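Local coordinates for protein putative esterase (PDB 5VOL) that probably hydrolyses ferulic acid esters on arabinoxylan as a carbohydrate esterase of family 1, and carries bound calcium, at residues Arg228-Glu231 with Phe232-Met236. Numbering follows the deposited sequence.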
loop_
_atom_site.group_PDB
_atom_site.type_symbol
_atom_site.label_atom_id
_atom_site.label_comp_id
_atom_site.label_asym_id
_atom_site.label_seq_id
_atom_site.Cartn_x
_atom_site.Cartn_y
_atom_site.Cartn_z
ATOM N N ARG C 228 23.563 9.956 0.420
ATOM C CA ARG C 228 23.567 11.217 -0.324
ATOM C C ARG C 228 22.160 11.791 -0.507
ATOM O O ARG C 228 21.983 13.007 -0.576
ATOM C CB ARG C 228 24.210 11.044 -1.699
ATOM C CG ARG C 228 25.696 10.739 -1.660
ATOM C CD ARG C 228 26.463 11.761 -0.853
ATOM N NE ARG C 228 27.909 11.656 -1.088
ATOM C CZ ARG C 228 28.837 11.970 -0.189
ATOM N NH1 ARG C 228 28.483 12.411 1.014
ATOM N NH2 ARG C 228 30.125 11.836 -0.491
ATOM N N ASN C 229 21.167 10.917 -0.641
ATOM C CA ASN C 229 19.790 11.395 -0.802
ATOM C C ASN C 229 19.307 11.993 0.509
ATOM O O ASN C 229 18.543 12.958 0.525
ATOM C CB ASN C 229 18.868 10.269 -1.276
ATOM C CG ASN C 229 18.916 10.086 -2.765
ATOM O OD1 ASN C 229 18.302 10.850 -3.511
ATOM N ND2 ASN C 229 19.697 9.105 -3.222
ATOM N N ILE C 230 19.781 11.423 1.608
ATOM C CA ILE C 230 19.486 11.951 2.924
ATOM C C ILE C 230 20.069 13.351 3.064
ATOM O O ILE C 230 19.396 14.269 3.551
ATOM C CB ILE C 230 20.027 11.023 4.037
ATOM C CG1 ILE C 230 19.133 9.779 4.165
ATOM C CG2 ILE C 230 20.123 11.778 5.350
ATOM C CD1 ILE C 230 19.667 8.701 5.125
ATOM N N GLU C 231 21.318 13.528 2.633
ATOM C CA GLU C 231 21.948 14.841 2.711
ATOM C C GLU C 231 21.194 15.854 1.868
ATOM O O GLU C 231 21.045 17.014 2.255
ATOM C CB GLU C 231 23.415 14.788 2.245
ATOM C CG GLU C 231 24.328 13.945 3.095
ATOM C CD GLU C 231 25.712 13.813 2.456
ATOM O OE1 GLU C 231 26.166 14.780 1.803
ATOM O OE2 GLU C 231 26.324 12.742 2.584
ATOM N N PHE C 232 20.746 15.435 0.694
ATOM C CA PHE C 232 19.965 16.328 -0.140
ATOM C C PHE C 232 18.675 16.733 0.576
ATOM O O PHE C 232 18.317 17.914 0.628
ATOM C CB PHE C 232 19.635 15.667 -1.474
ATOM C CG PHE C 232 18.700 16.469 -2.325
ATOM C CD1 PHE C 232 19.183 17.441 -3.185
ATOM C CD2 PHE C 232 17.329 16.259 -2.260
ATOM C CE1 PHE C 232 18.319 18.183 -3.972
ATOM C CE2 PHE C 232 16.463 16.993 -3.046
ATOM C CZ PHE C 232 16.955 17.955 -3.900
ATOM N N TYR C 233 17.973 15.751 1.131
ATOM C CA TYR C 233 16.714 16.056 1.802
ATOM C C TYR C 233 16.949 16.978 3.002
ATOM O O TYR C 233 16.263 17.988 3.159
ATOM C CB TYR C 233 15.985 14.780 2.255
ATOM C CG TYR C 233 14.704 15.127 2.985
ATOM C CD1 TYR C 233 13.705 15.868 2.350
ATOM C CD2 TYR C 233 14.512 14.762 4.310
ATOM C CE1 TYR C 233 12.542 16.218 3.013
ATOM C CE2 TYR C 233 13.349 15.105 4.983
ATOM C CZ TYR C 233 12.375 15.834 4.329
ATOM O OH TYR C 233 11.223 16.179 4.999
ATOM N N GLN C 234 17.919 16.633 3.843
ATOM C CA GLN C 234 18.246 17.463 4.998
ATOM C C GLN C 234 18.570 18.906 4.579
ATOM O O GLN C 234 18.065 19.854 5.190
ATOM C CB GLN C 234 19.398 16.842 5.790
ATOM C CG GLN C 234 18.960 15.587 6.566
ATOM C CD GLN C 234 20.104 14.854 7.235
ATOM O OE1 GLN C 234 21.226 14.803 6.710
ATOM N NE2 GLN C 234 19.825 14.260 8.399
ATOM N N ALA C 235 19.359 19.077 3.519
ATOM C CA ALA C 235 19.657 20.425 3.013
ATOM C C ALA C 235 18.389 21.158 2.556
ATOM O O ALA C 235 18.204 22.335 2.854
ATOM C CB ALA C 235 20.665 20.363 1.871
ATOM N N MET C 236 17.522 20.463 1.827
ATOM C CA MET C 236 16.257 21.044 1.382
ATOM C C MET C 236 15.390 21.488 2.575
ATOM O O MET C 236 14.959 22.640 2.653
ATOM C CB MET C 236 15.482 20.040 0.526
ATOM C CG MET C 236 16.094 19.788 -0.842
ATOM S SD MET C 236 15.791 21.143 -1.986
ATOM C CE MET C 236 14.158 20.719 -2.602
#
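Ile230 and Gln234, one helical turn apart, lie side by side and point the same way: CG2 of Ile230 sits 3.5 Å from OE1 of Gln234. Ile230 holds CG2 anti to its backbone N (chi1 -75° for CG1), and Gln234 runs extended beyond CG, which brings its amide alongside that methyl group. NE2 of Gln234 is hydrogen-bonded to Asp227 of the second subunit, whose own Ile230 packs on both residues.

Four consecutive i to i+4 backbone hydrogen bonds define the alpha-helix. The straightest, 175° at the hydrogen, runs from Gln234 N to Ile230 O over 2.8 Å; Ala235 N to Glu231 O spans 2.9 Å.

Charge pairing occurs three residues apart, where Arg228 NH1 donates to the syn lone pair of Glu231 OE2 at 2.7 Å, with the oxygen 6° out of the guanidinium plane. Roughly opposite Ile230 and Gln234, the contact is hydrophobic: Met236 CG lies 3.5 Å above one face of the Phe232 ring, toward its rim.

Helix 226-238 links parallel strands 214-218 and 244-246 in a beta-alpha-beta crossover of the alpha/beta-hydrolase fold; Phe232 reaches Val217 and helices 140-151 and 195-200, while Tyr233 stacks on Phe245.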